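PDB 3HZH: chemotaxis operon protein (CheX) from Borrelia burgdorferi, which probably dephosphorylates the phosphorylated response regulator CheY, as a CheX-family chemotaxis phosphatase, and so would help to end the motor signal. Local coordinates for residues D30-V34 with E35-M39; M72-E75 with T76-V80. All coordinates share one frame; numbering follows the deposited sequence.

Contact 1 of 2, residues D30-V34 with E35-M39; sequences DMLLV and ENIEM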
loop_
_atom_site.group_PDB
_atom_site.type_symbol
_atom_site.label_atom_id
_atom_site.label_comp_id
_atom_site.label_asym_id
_atom_site.label_seq_id
_atom_site.Cartn_x
_atom_site.Cartn_y
_atom_site.Cartn_z
ATOM N N ASP B 30 1.652 11.154 -7.601
ATOM C CA ASP B 30 2.143 9.968 -8.276
ATOM C C ASP B 30 1.035 8.943 -8.519
ATOM O O ASP B 30 1.068 8.222 -9.513
ATOM C CB ASP B 30 3.264 9.333 -7.448
ATOM C CG ASP B 30 4.432 8.874 -8.301
ATOM O OD1 ASP B 30 5.062 9.737 -8.951
ATOM O OD2 ASP B 30 4.722 7.659 -8.320
HETATM N N MSE B 31 0.054 8.881 -7.621
HETATM C CA MSE B 31 -1.034 7.914 -7.764
HETATM C C MSE B 31 -2.179 8.438 -8.641
HETATM O O MSE B 31 -2.481 7.855 -9.682
HETATM C CB MSE B 31 -1.578 7.495 -6.387
HETATM C CG MSE B 31 -0.518 6.947 -5.424
HETATM SE SE MSE B 31 -1.164 5.994 -3.995
HETATM C CE MSE B 31 -1.746 4.494 -4.866
ATOM N N LEU B 32 -2.821 9.520 -8.208
ATOM C CA LEU B 32 -3.906 10.130 -8.973
ATOM C C LEU B 32 -3.222 10.921 -10.052
ATOM O O LEU B 32 -2.531 11.881 -9.741
ATOM C CB LEU B 32 -4.676 11.152 -8.142
ATOM C CG LEU B 32 -5.614 10.874 -6.985
ATOM C CD1 LEU B 32 -5.733 12.163 -6.189
ATOM C CD2 LEU B 32 -6.976 10.400 -7.488
ATOM N N LEU B 33 -3.402 10.557 -11.310
ATOM C CA LEU B 33 -2.757 11.345 -12.336
ATOM C C LEU B 33 -3.762 12.277 -12.992
ATOM O O LEU B 33 -4.351 11.957 -14.022
ATOM C CB LEU B 33 -2.073 10.448 -13.365
ATOM C CG LEU B 33 -0.967 9.548 -12.797
ATOM C CD1 LEU B 33 -0.343 8.757 -13.933
ATOM C CD2 LEU B 33 0.098 10.381 -12.092
ATOM N N VAL B 34 -3.986 13.416 -12.347
ATOM C CA VAL B 34 -4.885 14.445 -12.853
ATOM C C VAL B 34 -4.084 15.718 -12.688
ATOM O O VAL B 34 -3.652 16.049 -11.580
ATOM C CB VAL B 34 -6.195 14.551 -12.028
ATOM C CG1 VAL B 34 -6.999 13.275 -12.177
ATOM C CG2 VAL B 34 -5.886 14.819 -10.562
ATOM N N GLU B 35 -3.859 16.442 -13.772
ATOM C CA GLU B 35 -3.060 17.632 -13.612
ATOM C C GLU B 35 -3.546 18.690 -12.669
ATOM O O GLU B 35 -4.576 19.345 -12.857
ATOM C CB GLU B 35 -2.672 18.252 -14.958
ATOM C CG GLU B 35 -1.618 17.423 -15.641
ATOM C CD GLU B 35 -0.501 17.028 -14.677
ATOM O OE1 GLU B 35 -0.548 17.427 -13.492
ATOM O OE2 GLU B 35 0.425 16.312 -15.102
ATOM N N ASN B 36 -2.754 18.782 -11.612
ATOM C CA ASN B 36 -2.893 19.732 -10.540
ATOM C C ASN B 36 -3.660 19.398 -9.282
ATOM O O ASN B 36 -4.864 19.629 -9.147
ATOM C CB ASN B 36 -3.323 21.076 -11.114
ATOM C CG ASN B 36 -2.322 21.588 -12.123
ATOM O OD1 ASN B 36 -1.120 21.602 -11.855
ATOM N ND2 ASN B 36 -2.802 22.005 -13.286
ATOM N N ILE B 37 -2.888 18.834 -8.363
ATOM C CA ILE B 37 -3.318 18.482 -7.029
ATOM C C ILE B 37 -2.609 19.659 -6.382
ATOM O O ILE B 37 -1.379 19.691 -6.344
ATOM C CB ILE B 37 -2.621 17.223 -6.518
ATOM C CG1 ILE B 37 -2.752 16.081 -7.531
ATOM C CG2 ILE B 37 -3.201 16.835 -5.166
ATOM C CD1 ILE B 37 -4.042 15.325 -7.468
ATOM N N GLU B 38 -3.364 20.632 -5.901
ATOM C CA GLU B 38 -2.763 21.811 -5.304
ATOM C C GLU B 38 -2.715 21.758 -3.790
ATOM O O GLU B 38 -3.721 21.472 -3.148
ATOM C CB GLU B 38 -3.540 23.042 -5.748
ATOM C CG GLU B 38 -2.691 24.054 -6.454
ATOM C CD GLU B 38 -1.927 23.467 -7.621
ATOM O OE1 GLU B 38 -2.563 22.960 -8.567
ATOM O OE2 GLU B 38 -0.681 23.515 -7.591
HETATM N N MSE B 39 -1.547 22.040 -3.219
HETATM C CA MSE B 39 -1.420 22.036 -1.770
HETATM C C MSE B 39 -2.055 23.310 -1.233
HETATM O O MSE B 39 -1.709 24.409 -1.657
HETATM C CB MSE B 39 0.052 21.985 -1.331
HETATM C CG MSE B 39 0.247 21.856 0.191
HETATM SE SE MSE B 39 1.993 22.063 0.772
HETATM C CE MSE B 39 2.307 23.590 0.302
#
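V34 and I37 meet through the ends of their side chains, CG2 of V34 lying 3.6 Å from CD1 of I37, while the backbone turns between them. Their side chains cross at about a right angle. The side chain of V34 is set with CG1 anti to its carbonyl carbon (chi1 -65°), which leaves CG2 as the branch that reaches the isoleucine. I37 extends through CG1 to CD1, and that one methyl also packs against L32, its CD1 standing 3.8 Å from CD1 of the leucine. L32 too runs nearly perpendicular to the isoleucine, so two side chains from the first half of the turn converge on a single methyl from the second.

The segment is the connection from helix 17-31 to strand 38-39, outermost in the antiparallel sheet of this chain. L32 is the first residue to leave helical geometry, and E38 is already paired through its backbone with S155 of strand 149-155. L32 is buried against V80, K83 and L84 of helix 74-85, and I37 packs on F154, so the apolar cluster lies between that helix and the sheet.

E35 contributes differently, its CB lying 3.7 Å from the carbonyl C of V34. Within 35-39 its chain bends at chi2 (-46°), and OE1 accepts a weak local hydrogen bond of 3.2 Å from N of N36.

Contact 2 of 2, residues M72-E75 with T76-V80; sequences MDIE and TALFV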
loop_
_atom_site.group_PDB
_atom_site.type_symbol
_atom_site.label_atom_id
_atom_site.label_comp_id
_atom_site.label_asym_id
_atom_site.label_seq_id
_atom_site.Cartn_x
_atom_site.Cartn_y
_atom_site.Cartn_z
HETATM N N MSE B 72 -12.352 13.038 3.145
HETATM C CA MSE B 72 -12.922 13.619 1.943
HETATM C C MSE B 72 -14.405 13.254 1.925
HETATM O O MSE B 72 -14.835 12.351 2.655
HETATM C CB MSE B 72 -12.186 13.076 0.706
HETATM C CG MSE B 72 -12.294 11.570 0.474
HETATM SE SE MSE B 72 -11.109 10.920 -0.766
HETATM C CE MSE B 72 -9.636 10.799 0.200
ATOM N N ASP B 73 -15.200 13.960 1.123
ATOM C CA ASP B 73 -16.616 13.636 1.075
ATOM C C ASP B 73 -16.842 12.458 0.143
ATOM O O ASP B 73 -15.930 12.039 -0.573
ATOM C CB ASP B 73 -17.451 14.866 0.669
ATOM C CG ASP B 73 -17.108 15.405 -0.712
ATOM O OD1 ASP B 73 -17.512 16.551 -0.999
ATOM O OD2 ASP B 73 -16.465 14.704 -1.513
ATOM N N ILE B 74 -18.049 11.906 0.169
ATOM C CA ILE B 74 -18.371 10.751 -0.656
ATOM C C ILE B 74 -18.090 10.970 -2.142
ATOM O O ILE B 74 -17.550 10.090 -2.820
ATOM C CB ILE B 74 -19.852 10.352 -0.473
ATOM C CG1 ILE B 74 -20.110 9.971 0.992
ATOM C CG2 ILE B 74 -20.196 9.189 -1.386
ATOM C CD1 ILE B 74 -19.263 8.820 1.501
ATOM N N GLU B 75 -18.456 12.141 -2.649
ATOM C CA GLU B 75 -18.242 12.451 -4.055
ATOM C C GLU B 75 -16.753 12.365 -4.400
ATOM O O GLU B 75 -16.370 11.799 -5.422
ATOM C CB GLU B 75 -18.767 13.857 -4.358
ATOM C CG GLU B 75 -18.680 14.249 -5.818
ATOM C CD GLU B 75 -19.116 15.682 -6.062
ATOM O OE1 GLU B 75 -18.455 16.600 -5.533
ATOM O OE2 GLU B 75 -20.120 15.888 -6.779
ATOM N N THR B 76 -15.917 12.932 -3.536
ATOM C CA THR B 76 -14.474 12.921 -3.748
ATOM C C THR B 76 -13.918 11.507 -3.621
ATOM O O THR B 76 -13.017 11.115 -4.357
ATOM C CB THR B 76 -13.772 13.839 -2.735
ATOM O OG1 THR B 76 -14.312 15.158 -2.847
ATOM C CG2 THR B 76 -12.264 13.892 -3.000
ATOM N N ALA B 77 -14.464 10.738 -2.685
ATOM C CA ALA B 77 -14.017 9.363 -2.487
ATOM C C ALA B 77 -14.243 8.551 -3.771
ATOM O O ALA B 77 -13.367 7.802 -4.207
ATOM C CB ALA B 77 -14.768 8.729 -1.321
ATOM N N LEU B 78 -15.414 8.713 -4.378
ATOM C CA LEU B 78 -15.741 7.990 -5.607
ATOM C C LEU B 78 -14.862 8.459 -6.757
ATOM O O LEU B 78 -14.391 7.651 -7.553
ATOM C CB LEU B 78 -17.221 8.190 -5.970
ATOM C CG LEU B 78 -18.268 7.554 -5.050
ATOM C CD1 LEU B 78 -19.659 8.047 -5.423
ATOM C CD2 LEU B 78 -18.187 6.036 -5.158
ATOM N N PHE B 79 -14.656 9.771 -6.842
ATOM C CA PHE B 79 -13.823 10.356 -7.890
ATOM C C PHE B 79 -12.422 9.750 -7.814
ATOM O O PHE B 79 -11.899 9.256 -8.809
ATOM C CB PHE B 79 -13.719 11.872 -7.698
ATOM C CG PHE B 79 -12.877 12.566 -8.730
ATOM C CD1 PHE B 79 -13.415 12.938 -9.955
ATOM C CD2 PHE B 79 -11.541 12.854 -8.472
ATOM C CE1 PHE B 79 -12.640 13.593 -10.907
ATOM C CE2 PHE B 79 -10.753 13.509 -9.423
ATOM C CZ PHE B 79 -11.306 13.879 -10.641
ATOM N N VAL B 80 -11.817 9.806 -6.626
ATOM C CA VAL B 80 -10.475 9.250 -6.414
ATOM C C VAL B 80 -10.411 7.752 -6.711
ATOM O O VAL B 80 -9.506 7.294 -7.410
ATOM C CB VAL B 80 -9.987 9.475 -4.962
ATOM C CG1 VAL B 80 -8.627 8.811 -4.763
ATOM C CG2 VAL B 80 -9.901 10.974 -4.664
HETATM O O HOH W 1 -14.004 16.241 -0.222
#
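D73 and T76 are joined by a pair of hydrogen bonds that converge on one carboxylate oxygen. The hydroxyl OG1 of T76 donates to OD2 of D73 over 2.6 Å, approaching from above the carboxylate plane, and N of T76 donates to the same OD2 over 2.7 Å, nearly in line with its C-O bond. D73 holds the N-cap position of helix 74-85, and its chi1 of 61°, with CG between the backbone N and the carbonyl carbon, swings the carboxylate over the first turn. A water extends this network, accepting from N of D73 and donating to OG1 of T76, each at 2.9 Å. The threonine hydroxyl thus donates a hydrogen bond to the aspartate and accepts one from the water.

Backbone bonds continue the helix from the cap. N of A77 donates to O of D73 over 2.9 Å, and the i to i+4 pattern goes on with L78 to I74 and F79 to E75.

Most of the apolar contacts are made by M72, a selenomethionine at the end of strand 66-72. Its CB rests on CG2 of T76, 3.8 Å away, and an extended chi2 (-167°) carries SE to 3.7 Å from CA of A77 and 4.1 Å from CG2 of V80. L105 of helix 97-118 and I162 of strand 161-168 also pack on M72, placing this face of the turn against the sheet and its neighbouring helix. A separate contact pairs CG2 of I74 with CD1 of L78.

Two donors grip OD2 and should restrict rotation of the carboxylate, and its negative charge at the helix N-terminus would probably be stabilised by the helix dipole.

Overall arrangement
Contact 1 comes first along the chain and contact 2 follows in series, their centres about 14 Å apart. Each marks a change between helix and strand: contact 1 leads from helix 17-31 into strand 38-39, outermost in the sheet of this chain, and contact 2 leads from the inner strand 66-72 into helix 74-85. The two strands belong to the same antiparallel sheet, in which strands 149-155 and 161-168 separate them. The contacts touch directly, CD2 of L32 packing 3.6 Å from CG1 of V80, so the residue that follows helix 17-31 rests on the middle and later part of helix 74-85. The two junctions thereby join the sheet to its helical layer in this CheX-family fold.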